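Glycosyl hydrolase family 88 (Pedobacter heparinus, PDB 3WIW) is an unsaturated glucuronyl hydrolase of glycoside hydrolase family 88 specific for heparin, built as an alpha6/alpha6-barrel. Local coordinates at residues Phe210-Tyr214 against His270-Ile274; Pro303-Ser307 against Lys358-Leu364. One frame throughout, in Å; residues are numbered along the deposited sequence. Where two conformers were deposited one is given.

Contact 1. Residues Phe210-Tyr214 against His270-Ile274; sequences FRKDY and HAEHI
The ring of Phe210 takes His270 on one face: NE2 stands 3.2 Å above the phenyl plane, over its centre, in an edge-to-face (T-shaped) pair with planes at 87°. Tyr214 O lies at the edge of the same phenyl ring, in its plane. One face of Tyr214 is covered by His273, whose imidazole forms an offset stack with the phenol, and CE1 of His270 comes in at the phenol's edge. Together the four rings make an aromatic cluster that packs the loop after helix 192-208 of this alpha6/alpha6-barrel against helix 265-279.

Three residues apart on one helix, His270 turns its NE2 edge to Phe210 while His273 lays its ring over Tyr214. With chi1 at -162° the imidazole of His270 extends away from its backbone N and out to Phe210. A type I beta turn from Arg211 to Tyr214 follows Phe210 directly and brings Tyr214 round to the same helix. Ile274 adds an apolar branch, CD1 lying 3.5 Å from Phe210 CE2, while its side chain also packs on Leu252 and Tyr255 of helix 245-262. Over the phenol, His273 CB makes a CH-pi contact 3.3 Å from the Tyr214 ring centroid, 7° off the ring normal.

Contact 2. Residues Pro303-Ser307 against Lys358-Leu364; sequences PRDAS and KHSVGAL
A capped helix start forms this contact: Asp305 is the N-cap of helix 306-322, and its carboxylate also holds the short strand 360-361 beside the predicted substrate-binding residue Arg246. Two clear bonds cross between the segments. Ala306 N gives its hydrogen to His359 O at 2.8 Å, and Val361 N donates to Asp305 OD1 at 3.0 Å with an N-H...O angle of 164°.

Val361 N approaches OD1 from above the carboxylate plane. The Ser307 hydroxyl donates to the same oxygen from the opposite face, OG to OD1 being 2.8 Å, so OD1 is gripped from both sides. Asp305 has CG anti to the backbone N (chi1 -179°), which swings the carboxylate across to the strand. Ser307 N adds a weak capping bond to OD1, and a second weak bond to Ser360 OG. Aspartate suits this place because one oxygen can accept from helix and strand while OD2 forms a salt bridge with Arg246. An alanine here would probably leave Val361 N and Ser307 OG without their shared acceptor and Arg246 without its salt-bridge partner at this point.

Alanine suits the first helical position because Ala306 CB already lies 3.3 Å from Lys358 O. Farther along, Val361 CG2 packs on Pro303 CB, and Leu364 CD1 meets Pro303 CG at 3.8 Å. The polar ends of Arg304 and His359 turn elsewhere, to Asp287 and Asp371.

Arg246, from helix 245-262, also donates to Ser307 OG and to the carbonyls of Val361 and Gly362, tying that helix to both segments. Helix 375-392 packs alongside, where Ala377 touches the side chains of Ser307 and Ser360 and Tyr376 touches Ser307.

Overall arrangement
Contacts 1 and 2 follow one another along the chain, the first closing before the second opens, and helices 265-279 and 306-322, which carry one segment of each, are consecutive. The centres of the two contacts lie about 23 Å apart and their nearest atoms about 13 Å, so they do not touch. Helix 245-262 relates both to the predicted substrate site: Phe210 of contact 1 has its side chain about 8 Å from that of Trp250, and Ser307 of contact 2 about 6 Å from the same tryptophan. Contact 2 is the more intimate with the site, reaching Arg246 directly; a bound EPE buffer molecule lies about 11 Å from the Ser307 side chain.

Contact 1. Residues Phe210-Tyr214 against His270-Ile274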
ATOM      1  N   PHE A 210      11.328  -2.353  14.708  1.00 11.63           N
ATOM      2  CA  PHE A 210      10.526  -1.584  15.663  1.00 11.17           C
ATOM      3  C   PHE A 210      11.291  -1.137  16.871  1.00 12.01           C
ATOM      4  O   PHE A 210      12.051  -1.907  17.450  1.00 13.91           O
ATOM      5  CB  PHE A 210       9.249  -2.343  16.062  1.00 11.36           C
ATOM      6  CG  PHE A 210       8.302  -2.481  14.917  1.00 11.19           C
ATOM      7  CD1 PHE A 210       8.468  -3.505  13.957  1.00 11.19           C
ATOM      8  CD2 PHE A 210       7.302  -1.535  14.728  1.00 10.86           C
ATOM      9  CE1 PHE A 210       7.626  -3.585  12.854  1.00 11.46           C
ATOM     10  CE2 PHE A 210       6.469  -1.616  13.633  1.00 10.55           C
ATOM     11  CZ  PHE A 210       6.622  -2.623  12.694  1.00 11.14           C
ATOM     12  N   ARG A 211      11.096   0.134  17.213  1.00 11.86           N
ATOM     13  CA  ARG A 211      11.650   0.724  18.427  1.00 12.63           C
ATOM     14  C   ARG A 211      10.762   0.367  19.613  1.00 13.13           C
ATOM     15  O   ARG A 211       9.672  -0.174  19.436  1.00 13.97           O
ATOM     16  CB  ARG A 211      11.735   2.245  18.274  1.00 13.04           C
ATOM     17  CG  ARG A 211      12.522   2.657  17.048  1.00 12.69           C
ATOM     18  CD  ARG A 211      12.805   4.165  17.025  1.00 12.66           C
ATOM     19  NE  ARG A 211      13.389   4.593  15.745  1.00 12.07           N
ATOM     20  CZ  ARG A 211      12.682   4.944  14.668  1.00 10.38           C
ATOM     21  NH1 ARG A 211      13.305   5.297  13.562  1.00 11.18           N
ATOM     22  NH2 ARG A 211      11.362   4.968  14.708  1.00 11.59           N
ATOM     23  N   LYS A 212      11.202   0.675  20.835  0.69 14.75           N
ATOM     24  CA  LYS A 212      10.423   0.306  22.015  0.69 16.55           C
ATOM     25  C   LYS A 212       9.038   0.958  22.053  0.69 15.90           C
ATOM     26  O   LYS A 212       8.097   0.394  22.620  0.69 17.10           O
ATOM     27  CB  LYS A 212      11.200   0.592  23.307  0.69 18.65           C
ATOM     28  CG  LYS A 212      12.431  -0.289  23.483  0.69 20.35           C
ATOM     29  CD  LYS A 212      12.914  -0.351  24.929  0.69 25.01           C
ATOM     30  CE  LYS A 212      13.395   0.988  25.446  0.69 27.88           C
ATOM     31  NZ  LYS A 212      14.388   1.617  24.527  0.69 29.21           N
ATOM     32  N   ASP A 213       8.896   2.127  21.436  1.00 14.40           N
ATOM     33  CA  ASP A 213       7.587   2.784  21.412  1.00 14.78           C
ATOM     34  C   ASP A 213       6.664   2.315  20.279  1.00 13.23           C
ATOM     35  O   ASP A 213       5.574   2.877  20.093  1.00 14.17           O
ATOM     36  CB  ASP A 213       7.736   4.311  21.388  1.00 15.37           C
ATOM     37  CG  ASP A 213       8.369   4.842  20.101  1.00 15.62           C
ATOM     38  OD1 ASP A 213       8.767   4.038  19.227  1.00 14.37           O
ATOM     39  OD2 ASP A 213       8.461   6.095  19.968  1.00 17.51           O
ATOM     40  N   TYR A 214       7.099   1.283  19.555  1.00 12.89           N
ATOM     41  CA  TYR A 214       6.377   0.709  18.406  1.00 11.81           C
ATOM     42  C   TYR A 214       6.406   1.567  17.150  1.00 11.63           C
ATOM     43  O   TYR A 214       5.771   1.219  16.152  1.00 12.20           O
ATOM     44  CB  TYR A 214       4.942   0.288  18.742  1.00 11.82           C
ATOM     45  CG  TYR A 214       4.866  -0.775  19.802  1.00 12.87           C
ATOM     46  CD1 TYR A 214       5.084  -2.112  19.490  1.00 14.39           C
ATOM     47  CD2 TYR A 214       4.567  -0.438  21.119  1.00 13.45           C
ATOM     48  CE1 TYR A 214       5.011  -3.103  20.479  1.00 15.35           C
ATOM     49  CE2 TYR A 214       4.506  -1.400  22.109  1.00 14.15           C
ATOM     50  CZ  TYR A 214       4.718  -2.738  21.791  1.00 14.07           C
ATOM     51  OH  TYR A 214       4.629  -3.686  22.796  1.00 16.04           O
ATOM     52  N   HIS A 270       0.714  -7.125  17.679  1.00 12.79           N
ATOM     53  CA  HIS A 270       1.644  -6.105  17.201  1.00 11.32           C
ATOM     54  C   HIS A 270       0.900  -5.002  16.447  1.00 10.92           C
ATOM     55  O   HIS A 270       1.161  -3.806  16.657  1.00 11.91           O
ATOM     56  CB  HIS A 270       2.737  -6.733  16.356  1.00 10.94           C
ATOM     57  CG  HIS A 270       3.941  -5.868  16.188  1.00 11.56           C
ATOM     58  ND1 HIS A 270       4.736  -5.482  17.251  1.00 12.50           N
ATOM     59  CD2 HIS A 270       4.495  -5.324  15.082  1.00 12.73           C
ATOM     60  CE1 HIS A 270       5.730  -4.739  16.801  1.00 12.80           C
ATOM     61  NE2 HIS A 270       5.596  -4.613  15.490  1.00 12.60           N
ATOM     62  N   ALA A 271      -0.066  -5.386  15.621  1.00 11.26           N
ATOM     63  CA  ALA A 271      -0.892  -4.417  14.918  1.00 10.18           C
ATOM     64  C   ALA A 271      -1.603  -3.451  15.875  1.00 10.73           C
ATOM     65  O   ALA A 271      -1.661  -2.238  15.614  1.00 11.11           O
ATOM     66  CB  ALA A 271      -1.888  -5.094  13.993  1.00 11.30           C
ATOM     67  N   GLU A 272      -2.131  -3.975  16.978  1.00 11.03           N
ATOM     68  CA  GLU A 272      -2.811  -3.107  17.925  1.00 11.82           C
ATOM     69  C   GLU A 272      -1.845  -2.148  18.611  1.00 11.07           C
ATOM     70  O   GLU A 272      -2.210  -1.000  18.867  1.00 12.02           O
ATOM     71  CB  GLU A 272      -3.623  -3.912  18.949  1.00 13.84           C
ATOM     72  CG  GLU A 272      -4.820  -4.616  18.324  1.00 15.91           C
ATOM     73  CD  GLU A 272      -5.889  -4.935  19.349  1.00 19.47           C
ATOM     74  OE1 GLU A 272      -5.932  -6.102  19.791  1.00 21.69           O
ATOM     75  OE2 GLU A 272      -6.670  -4.013  19.723  1.00 19.62           O
ATOM     76  N   HIS A 273      -0.629  -2.607  18.905  1.00 11.55           N
ATOM     77  CA  HIS A 273       0.383  -1.709  19.491  1.00 11.83           C
ATOM     78  C   HIS A 273       0.750  -0.590  18.517  1.00 11.45           C
ATOM     79  O   HIS A 273       0.830   0.585  18.904  1.00 11.60           O
ATOM     80  CB  HIS A 273       1.654  -2.460  19.918  1.00 13.03           C
ATOM     81  CG  HIS A 273       1.464  -3.374  21.088  1.00 14.64           C
ATOM     82  ND1 HIS A 273       0.901  -2.959  22.275  1.00 17.07           N
ATOM     83  CD2 HIS A 273       1.795  -4.679  21.266  1.00 16.18           C
ATOM     84  CE1 HIS A 273       0.873  -3.969  23.125  1.00 17.26           C
ATOM     85  NE2 HIS A 273       1.408  -5.024  22.535  1.00 17.40           N
ATOM     86  N   ILE A 274       0.948  -0.940  17.252  1.00 11.06           N
ATOM     87  CA  ILE A 274       1.217   0.057  16.230  1.00 10.86           C
ATOM     88  C   ILE A 274       0.042   1.035  16.104  1.00 10.56           C
ATOM     89  O   ILE A 274       0.236   2.254  16.079  1.00 10.97           O
ATOM     90  CB  ILE A 274       1.519  -0.599  14.867  1.00 10.79           C
ATOM     91  CG1 ILE A 274       2.819  -1.412  14.930  1.00 10.58           C
ATOM     92  CG2 ILE A 274       1.621   0.484  13.772  1.00 11.10           C
ATOM     93  CD1 ILE A 274       2.992  -2.315  13.699  1.00 11.46           C
TER

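Contact 2. Residues Pro303-Ser307 against Lys358-Leu364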
ATOM      1  N   PRO A 303       3.903  19.517   5.334  1.00  9.48           N
ATOM      2  CA  PRO A 303       3.061  18.822   4.343  1.00 10.32           C
ATOM      3  C   PRO A 303       2.451  17.536   4.894  1.00  8.73           C
ATOM      4  O   PRO A 303       3.126  16.748   5.585  1.00 10.70           O
ATOM      5  CB  PRO A 303       4.045  18.495   3.220  1.00 11.55           C
ATOM      6  CG  PRO A 303       5.085  19.560   3.342  1.00 12.10           C
ATOM      7  CD  PRO A 303       5.243  19.811   4.814  1.00 10.25           C
ATOM      8  N   ARG A 304       1.169  17.326   4.592  1.00  9.10           N
ATOM      9  CA  ARG A 304       0.471  16.073   4.935  1.00  9.63           C
ATOM     10  C   ARG A 304       0.730  15.001   3.888  1.00  9.56           C
ATOM     11  O   ARG A 304       1.121  15.301   2.754  1.00 10.93           O
ATOM     12  CB  ARG A 304      -1.041  16.313   4.994  1.00  9.28           C
ATOM     13  CG  ARG A 304      -1.418  17.476   5.889  1.00  9.95           C
ATOM     14  CD  ARG A 304      -0.871  17.311   7.321  1.00 10.21           C
ATOM     15  NE  ARG A 304      -1.519  18.286   8.188  1.00 10.53           N
ATOM     16  CZ  ARG A 304      -2.761  18.160   8.672  1.00 10.41           C
ATOM     17  NH1 ARG A 304      -3.323  19.157   9.369  1.00 12.09           N
ATOM     18  NH2 ARG A 304      -3.464  17.060   8.428  1.00 11.38           N
ATOM     19  N   ASP A 305       0.490  13.753   4.254  1.00  8.71           N
ATOM     20  CA  ASP A 305       0.662  12.679   3.285  1.00  7.98           C
ATOM     21  C   ASP A 305      -0.612  11.846   3.230  1.00  8.56           C
ATOM     22  O   ASP A 305      -0.825  10.908   4.052  1.00  8.81           O
ATOM     23  CB  ASP A 305       1.875  11.812   3.660  1.00  9.43           C
ATOM     24  CG  ASP A 305       2.124  10.696   2.663  1.00  9.27           C
ATOM     25  OD1 ASP A 305       1.618  10.797   1.506  1.00  9.51           O
ATOM     26  OD2 ASP A 305       2.828   9.716   3.018  1.00 10.40           O
ATOM     27  N   ALA A 306      -1.449  12.166   2.244  1.00  8.28           N
ATOM     28  CA  ALA A 306      -2.712  11.459   2.076  1.00  8.68           C
ATOM     29  C   ALA A 306      -2.497   9.955   1.879  1.00  8.27           C
ATOM     30  O   ALA A 306      -3.321   9.165   2.331  1.00  9.08           O
ATOM     31  CB  ALA A 306      -3.511  12.026   0.919  1.00  9.65           C
ATOM     32  N   SER A 307      -1.414   9.536   1.210  1.00  8.33           N
ATOM     33  CA  SER A 307      -1.197   8.112   0.951  1.00  7.84           C
ATOM     34  C   SER A 307      -1.075   7.355   2.271  1.00  8.31           C
ATOM     35  O   SER A 307      -1.651   6.272   2.429  1.00  8.59           O
ATOM     36  CB  SER A 307       0.026   7.900   0.053  1.00  8.01           C
ATOM     37  OG  SER A 307       1.247   8.171   0.717  1.00  9.03           O
ATOM     38  N   LYS A 358      -5.724  14.107  -3.684  1.00 10.01           N
ATOM     39  CA  LYS A 358      -4.633  15.080  -3.723  1.00  9.88           C
ATOM     40  C   LYS A 358      -3.725  14.928  -2.497  1.00  9.36           C
ATOM     41  O   LYS A 358      -4.037  14.175  -1.564  1.00 10.32           O
ATOM     42  CB  LYS A 358      -5.233  16.481  -3.725  1.00 10.40           C
ATOM     43  CG  LYS A 358      -6.067  16.756  -4.970  1.00 11.48           C
ATOM     44  CD  LYS A 358      -6.803  18.104  -4.891  1.00 12.07           C
ATOM     45  CE  LYS A 358      -7.982  18.087  -3.913  1.00 12.09           C
ATOM     46  NZ  LYS A 358      -8.523  19.472  -3.691  1.00 13.03           N
ATOM     47  N   HIS A 359      -2.587  15.621  -2.500  1.00  9.64           N
ATOM     48  CA  HIS A 359      -1.811  15.856  -1.254  1.00  9.32           C
ATOM     49  C   HIS A 359      -1.083  14.646  -0.658  1.00 10.10           C
ATOM     50  O   HIS A 359      -1.147  14.436   0.558  1.00 10.56           O
ATOM     51  CB  HIS A 359      -2.657  16.523  -0.156  1.00 11.02           C
ATOM     52  CG  HIS A 359      -3.407  17.735  -0.607  1.00 12.18           C
ATOM     53  ND1 HIS A 359      -2.802  18.811  -1.224  1.00 13.98           N
ATOM     54  CD2 HIS A 359      -4.721  18.048  -0.505  1.00 12.32           C
ATOM     55  CE1 HIS A 359      -3.714  19.736  -1.477  1.00 14.08           C
ATOM     56  NE2 HIS A 359      -4.892  19.281  -1.075  1.00 13.93           N
ATOM     57  N   SER A 360      -0.415  13.853  -1.496  1.00  9.22           N
ATOM     58  CA  SER A 360       0.559  12.879  -0.994  1.00  8.07           C
ATOM     59  C   SER A 360       1.984  13.418  -1.072  1.00  8.68           C
ATOM     60  O   SER A 360       2.245  14.415  -1.763  1.00  9.75           O
ATOM     61  CB  SER A 360       0.461  11.545  -1.738  1.00  8.58           C
ATOM     62  OG  SER A 360      -0.727  10.879  -1.359  1.00  9.16           O
ATOM     63  N   VAL A 361       2.892  12.757  -0.354  1.00  8.52           N
ATOM     64  CA  VAL A 361       4.308  13.145  -0.384  1.00  8.82           C
ATOM     65  C   VAL A 361       5.134  11.892  -0.657  1.00  8.98           C
ATOM     66  O   VAL A 361       5.139  10.951   0.164  1.00  9.32           O
ATOM     67  CB  VAL A 361       4.741  13.768   0.965  1.00  9.35           C
ATOM     68  CG1 VAL A 361       6.256  14.042   0.987  1.00 10.70           C
ATOM     69  CG2 VAL A 361       3.979  15.059   1.245  1.00 10.50           C
ATOM     70  N   GLY A 362       5.833  11.876  -1.798  1.00  9.41           N
ATOM     71  CA  GLY A 362       6.662  10.734  -2.154  1.00  9.47           C
ATOM     72  C   GLY A 362       7.933  10.651  -1.319  1.00  9.17           C
ATOM     73  O   GLY A 362       8.132   9.702  -0.555  1.00 10.68           O
ATOM     74  N   ALA A 363       8.818  11.641  -1.456  1.00  9.89           N
ATOM     75  CA  ALA A 363      10.097  11.628  -0.745  1.00 11.45           C
ATOM     76  C   ALA A 363      10.554  13.062  -0.533  1.00 10.63           C
ATOM     77  O   ALA A 363      11.279  13.644  -1.361  1.00 11.57           O
ATOM     78  CB  ALA A 363      11.159  10.778  -1.513  1.00 13.93           C
ATOM     79  N   LEU A 364      10.158  13.646   0.597  1.00 10.73           N
ATOM     80  CA  LEU A 364      10.308  15.089   0.779  1.00 11.13           C
ATOM     81  C   LEU A 364      11.773  15.530   0.780  1.00 10.42           C
ATOM     82  O   LEU A 364      12.122  16.545   0.178  1.00 10.64           O
ATOM     83  CB  LEU A 364       9.607  15.535   2.058  1.00 11.35           C
ATOM     84  CG  LEU A 364       9.475  17.043   2.201  1.00 12.15           C
ATOM     85  CD1 LEU A 364       8.059  17.367   2.669  1.00 15.13           C
ATOM     86  CD2 LEU A 364      10.500  17.555   3.162  1.00 16.08           C
TER